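Benzoylformate Decarboxylase (Polynucleobacter necessarius, PDB 4K9Q) probably decarboxylates benzoylformate to benzaldehyde, using thiamine diphosphate and magnesium as cofactors. Local coordinates at residues F432-V443 with L482-A493. Sequence-based numbering, arbitrary orientation.
Sequences FQYSVQGIYTGV and LDIVAQGKAYGA. With TPP (thiamine diphosphate), chain D.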
loop_
_atom_site.group_PDB
_atom_site.type_symbol
_atom_site.label_atom_id
_atom_site.label_comp_id
_atom_site.label_asym_id
_atom_site.label_seq_id
_atom_site.Cartn_x
_atom_site.Cartn_y
_atom_site.Cartn_z
ATOM N N PHE A 432 -16.832 -4.258 -28.093
ATOM C CA PHE A 432 -16.937 -2.939 -28.730
ATOM C C PHE A 432 -17.449 -1.862 -27.770
ATOM O O PHE A 432 -17.056 -0.700 -27.869
ATOM C CB PHE A 432 -17.885 -3.059 -29.931
ATOM C CG PHE A 432 -17.797 -1.925 -30.927
ATOM C CD1 PHE A 432 -16.739 -1.845 -31.825
ATOM C CD2 PHE A 432 -18.814 -0.987 -31.012
ATOM C CE1 PHE A 432 -16.687 -0.824 -32.766
ATOM C CE2 PHE A 432 -18.770 0.032 -31.956
ATOM C CZ PHE A 432 -17.704 0.111 -32.825
ATOM N N GLN A 433 -18.319 -2.251 -26.835
ATOM C CA GLN A 433 -18.967 -1.288 -25.935
ATOM C C GLN A 433 -18.070 -0.678 -24.866
ATOM O O GLN A 433 -18.316 0.439 -24.423
ATOM C CB GLN A 433 -20.155 -1.942 -25.221
ATOM C CG GLN A 433 -21.116 -2.679 -26.141
ATOM C CD GLN A 433 -21.662 -1.775 -27.220
ATOM O OE1 GLN A 433 -22.062 -0.639 -26.944
ATOM N NE2 GLN A 433 -21.652 -2.255 -28.465
ATOM N N TYR A 434 -17.053 -1.403 -24.421
ATOM C CA TYR A 434 -16.323 -0.951 -23.229
ATOM C C TYR A 434 -15.671 0.409 -23.414
ATOM O O TYR A 434 -15.744 1.260 -22.529
ATOM C CB TYR A 434 -15.283 -1.986 -22.768
ATOM C CG TYR A 434 -15.925 -3.235 -22.186
ATOM C CD1 TYR A 434 -16.401 -4.244 -23.017
ATOM C CD2 TYR A 434 -16.045 -3.403 -20.809
ATOM C CE1 TYR A 434 -16.989 -5.377 -22.490
ATOM C CE2 TYR A 434 -16.633 -4.538 -20.273
ATOM C CZ TYR A 434 -17.105 -5.518 -21.123
ATOM O OH TYR A 434 -17.697 -6.655 -20.634
ATOM N N SER A 435 -15.058 0.616 -24.578
ATOM C CA SER A 435 -14.352 1.856 -24.862
ATOM C C SER A 435 -14.795 2.417 -26.203
ATOM O O SER A 435 -13.989 2.912 -26.980
ATOM C CB SER A 435 -12.840 1.628 -24.859
ATOM O OG SER A 435 -12.401 1.238 -23.570
ATOM N N VAL A 436 -16.097 2.326 -26.452
ATOM C CA VAL A 436 -16.689 2.757 -27.707
ATOM C C VAL A 436 -16.308 4.209 -28.052
ATOM O O VAL A 436 -16.189 4.569 -29.230
ATOM C CB VAL A 436 -18.233 2.553 -27.673
ATOM C CG1 VAL A 436 -18.900 3.503 -26.691
ATOM C CG2 VAL A 436 -18.823 2.677 -29.051
ATOM N N GLN A 437 -16.070 5.028 -27.024
ATOM C CA GLN A 437 -15.763 6.445 -27.241
ATOM C C GLN A 437 -14.473 6.650 -28.041
ATOM O O GLN A 437 -14.271 7.714 -28.637
ATOM C CB GLN A 437 -15.665 7.209 -25.911
ATOM C CG GLN A 437 -16.885 7.047 -25.015
ATOM C CD GLN A 437 -16.685 5.963 -23.982
ATOM O OE1 GLN A 437 -16.021 4.969 -24.252
ATOM N NE2 GLN A 437 -17.255 6.149 -22.792
ATOM N N GLY A 438 -13.603 5.640 -28.038
ATOM C CA GLY A 438 -12.345 5.708 -28.769
ATOM C C GLY A 438 -12.536 6.033 -30.244
ATOM O O GLY A 438 -11.660 6.623 -30.873
ATOM N N ILE A 439 -13.674 5.631 -30.802
ATOM C CA ILE A 439 -13.969 5.904 -32.211
ATOM C C ILE A 439 -13.824 7.391 -32.533
ATOM O O ILE A 439 -13.303 7.771 -33.590
ATOM C CB ILE A 439 -15.392 5.436 -32.583
ATOM C CG1 ILE A 439 -15.515 3.921 -32.384
ATOM C CG2 ILE A 439 -15.722 5.803 -34.024
ATOM C CD1 ILE A 439 -16.936 3.408 -32.561
ATOM N N TYR A 440 -14.271 8.236 -31.609
ATOM C CA TYR A 440 -14.207 9.675 -31.795
ATOM C C TYR A 440 -12.791 10.139 -32.112
ATOM O O TYR A 440 -12.581 10.971 -32.989
ATOM C CB TYR A 440 -14.720 10.387 -30.546
ATOM C CG TYR A 440 -14.793 11.893 -30.689
ATOM C CD1 TYR A 440 -15.732 12.487 -31.535
ATOM C CD2 TYR A 440 -13.933 12.720 -29.978
ATOM C CE1 TYR A 440 -15.804 13.868 -31.666
ATOM C CE2 TYR A 440 -14.000 14.099 -30.097
ATOM C CZ TYR A 440 -14.932 14.666 -30.942
ATOM O OH TYR A 440 -14.973 16.042 -31.039
ATOM N N THR A 441 -11.814 9.606 -31.391
ATOM C CA THR A 441 -10.431 10.020 -31.604
ATOM C C THR A 441 -9.962 9.582 -32.986
ATOM O O THR A 441 -9.279 10.333 -33.681
ATOM C CB THR A 441 -9.504 9.449 -30.515
ATOM O OG1 THR A 441 -9.942 9.931 -29.239
ATOM C CG2 THR A 441 -8.066 9.909 -30.750
ATOM N N GLY A 442 -10.334 8.371 -33.380
ATOM C CA GLY A 442 -10.043 7.891 -34.723
ATOM C C GLY A 442 -10.581 8.852 -35.777
ATOM O O GLY A 442 -9.883 9.228 -36.708
ATOM N N VAL A 443 -11.839 9.238 -35.639
ATOM C CA VAL A 443 -12.461 10.138 -36.606
ATOM C C VAL A 443 -11.787 11.516 -36.610
ATOM O O VAL A 443 -11.427 12.042 -37.669
ATOM C CB VAL A 443 -13.972 10.265 -36.353
ATOM C CG1 VAL A 443 -14.576 11.286 -37.287
ATOM C CG2 VAL A 443 -14.640 8.905 -36.565
ATOM N N LEU A 482 -28.792 -3.565 -29.424
ATOM C CA LEU A 482 -27.714 -2.606 -29.687
ATOM C C LEU A 482 -27.700 -2.256 -31.161
ATOM O O LEU A 482 -27.708 -3.150 -32.014
ATOM C CB LEU A 482 -26.350 -3.169 -29.306
ATOM C CG LEU A 482 -26.139 -3.476 -27.833
ATOM C CD1 LEU A 482 -24.860 -4.273 -27.654
ATOM C CD2 LEU A 482 -26.111 -2.178 -27.034
ATOM N N ASP A 483 -27.690 -0.960 -31.464
ATOM C CA ASP A 483 -27.570 -0.514 -32.855
ATOM C C ASP A 483 -26.152 -0.005 -33.024
ATOM O O ASP A 483 -25.836 1.153 -32.725
ATOM C CB ASP A 483 -28.579 0.588 -33.188
ATOM C CG ASP A 483 -28.555 0.988 -34.671
ATOM O OD1 ASP A 483 -27.549 0.712 -35.362
ATOM O OD2 ASP A 483 -29.541 1.587 -35.151
ATOM N N ILE A 484 -25.282 -0.893 -33.481
ATOM C CA ILE A 484 -23.873 -0.569 -33.562
ATOM C C ILE A 484 -23.575 0.371 -34.730
ATOM O O ILE A 484 -22.634 1.152 -34.662
ATOM C CB ILE A 484 -23.039 -1.860 -33.598
ATOM C CG1 ILE A 484 -23.322 -2.654 -32.309
ATOM C CG2 ILE A 484 -21.552 -1.546 -33.732
ATOM C CD1 ILE A 484 -22.535 -3.940 -32.174
ATOM N N VAL A 485 -24.388 0.322 -35.785
ATOM C CA VAL A 485 -24.258 1.308 -36.859
ATOM C C VAL A 485 -24.438 2.712 -36.293
ATOM O O VAL A 485 -23.651 3.613 -36.583
ATOM C CB VAL A 485 -25.268 1.053 -37.986
ATOM C CG1 VAL A 485 -25.245 2.191 -39.010
ATOM C CG2 VAL A 485 -24.982 -0.302 -38.643
ATOM N N ALA A 486 -25.458 2.885 -35.455
ATOM C CA ALA A 486 -25.698 4.180 -34.815
ATOM C C ALA A 486 -24.540 4.611 -33.922
ATOM O O ALA A 486 -24.267 5.805 -33.805
ATOM C CB ALA A 486 -27.014 4.166 -34.039
ATOM N N GLN A 487 -23.850 3.652 -33.296
ATOM C CA GLN A 487 -22.670 3.974 -32.481
ATOM C C GLN A 487 -21.551 4.582 -33.326
ATOM O O GLN A 487 -20.927 5.563 -32.922
ATOM C CB GLN A 487 -22.158 2.746 -31.709
ATOM C CG GLN A 487 -23.124 2.272 -30.647
ATOM C CD GLN A 487 -22.647 1.040 -29.885
ATOM O OE1 GLN A 487 -21.890 0.215 -30.401
ATOM N NE2 GLN A 487 -23.109 0.911 -28.651
ATOM N N GLY A 488 -21.306 4.006 -34.499
ATOM C CA GLY A 488 -20.345 4.568 -35.432
ATOM C C GLY A 488 -20.737 5.978 -35.861
ATOM O O GLY A 488 -19.908 6.888 -35.870
ATOM N N LYS A 489 -22.009 6.153 -36.217
ATOM C CA LYS A 489 -22.534 7.451 -36.634
ATOM C C LYS A 489 -22.394 8.489 -35.518
ATOM O O LYS A 489 -22.074 9.654 -35.768
ATOM C CB LYS A 489 -24.001 7.308 -37.055
ATOM C CG LYS A 489 -24.660 8.602 -37.508
ATOM C CD LYS A 489 -26.119 8.371 -37.882
ATOM C CE LYS A 489 -26.800 9.670 -38.293
ATOM N NZ LYS A 489 -28.206 9.448 -38.760
ATOM N N ALA A 490 -22.615 8.052 -34.285
ATOM C CA ALA A 490 -22.554 8.938 -33.130
ATOM C C ALA A 490 -21.214 9.672 -33.043
ATOM O O ALA A 490 -21.155 10.827 -32.633
ATOM C CB ALA A 490 -22.802 8.140 -31.852
ATOM N N TYR A 491 -20.139 8.992 -33.430
ATOM C CA TYR A 491 -18.796 9.557 -33.306
ATOM C C TYR A 491 -18.211 9.998 -34.639
ATOM O O TYR A 491 -17.039 10.377 -34.715
ATOM C CB TYR A 491 -17.869 8.572 -32.599
ATOM C CG TYR A 491 -18.273 8.364 -31.167
ATOM C CD1 TYR A 491 -18.224 9.419 -30.265
ATOM C CD2 TYR A 491 -18.738 7.139 -30.729
ATOM C CE1 TYR A 491 -18.608 9.258 -28.958
ATOM C CE2 TYR A 491 -19.122 6.961 -29.407
ATOM C CZ TYR A 491 -19.055 8.028 -28.534
ATOM O OH TYR A 491 -19.436 7.867 -27.223
ATOM N N GLY A 492 -19.032 9.930 -35.683
ATOM C CA GLY A 492 -18.670 10.465 -36.991
ATOM C C GLY A 492 -17.972 9.506 -37.947
ATOM O O GLY A 492 -17.474 9.925 -38.997
ATOM N N ALA A 493 -17.939 8.220 -37.604
ATOM C CA ALA A 493 -17.318 7.229 -38.481
ATOM C C ALA A 493 -18.232 6.840 -39.639
ATOM O O ALA A 493 -19.459 6.923 -39.526
ATOM C CB ALA A 493 -16.923 5.981 -37.687
HETATM N "N1'" TPP D . -14.991 -6.848 -18.361
HETATM C "C2'" TPP D . -13.699 -6.541 -18.758
HETATM C CM2 TPP D . -13.172 -5.144 -18.613
HETATM N "N3'" TPP D . -12.868 -7.516 -19.277
HETATM C "C4'" TPP D . -13.324 -8.803 -19.411
HETATM N "N4'" TPP D . -12.514 -9.741 -19.897
HETATM C "C5'" TPP D . -14.636 -9.114 -19.048
HETATM C "C6'" TPP D . -15.471 -8.140 -18.504
HETATM C "C7'" TPP D . -15.137 -10.528 -19.192
HETATM N N3 TPP D . -15.376 -11.009 -20.546
HETATM C C2 TPP D . -14.517 -11.836 -21.252
HETATM S S1 TPP D . -15.048 -12.242 -22.717
HETATM C C5 TPP D . -16.402 -11.385 -22.506
HETATM C C4 TPP D . -16.496 -10.750 -21.271
HETATM C CM4 TPP D . -17.643 -9.888 -20.808
HETATM C C6 TPP D . -17.391 -11.414 -23.637
HETATM C C7 TPP D . -16.893 -10.833 -24.951
HETATM O O7 TPP D . -18.042 -10.729 -25.759
HETATM P PA TPP D . -17.956 -10.234 -27.287
HETATM O O1A TPP D . -17.001 -9.078 -27.369
HETATM O O2A TPP D . -19.314 -9.857 -27.786
HETATM O O3A TPP D . -17.240 -11.452 -28.053
HETATM P PB TPP D . -17.842 -12.899 -28.413
HETATM O O1B TPP D . -17.383 -13.825 -27.333
HETATM O O2B TPP D . -17.238 -13.277 -29.747
HETATM O O3B TPP D . -19.336 -12.870 -28.452
#
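Within the C-terminal thiamine diphosphate-binding domain, helix 484-490 lies against the chain just beyond the magnesium ligand D429, and Q433 and Q487 join the two through a pair of amide hydrogen bonds. Q487 NE2 gives to Q433 OE1, in the carbonyl plane on a lone pair, though the modelled 2.5 Å is doubtfully short, and Q433 NE2 returns a bond to Q487 OE1 at 3.1 Å; the amide planes are 30° apart. Q487 runs straight beyond CG (chi2 179°), whereas Q433 bends at chi2 (-57°) to bring its amide round to meet it. Q433 also donates to D429 O and accepts from Y491 OH of the second subunit. With an alanine here, the Q487 amide is likely to lose both bonds and be freer to turn, while D429 O and Y491 OH of the second subunit would lose a partner. Q487 OE1 further meets the F432 ring at its edge, 3.4 Å from CD2. A Schellman motif with G492 as its C-prime residue ends the helix, and just before G492 the Y491 ring packs against 436-440: Q437 CA sits over its face, 4.3 Å from the centroid, while Y440 CB comes within 3.6 Å of Y491 CD1. I439 CG2 packs on Y491 CB and on A493 CB, 3.9 Å from the latter.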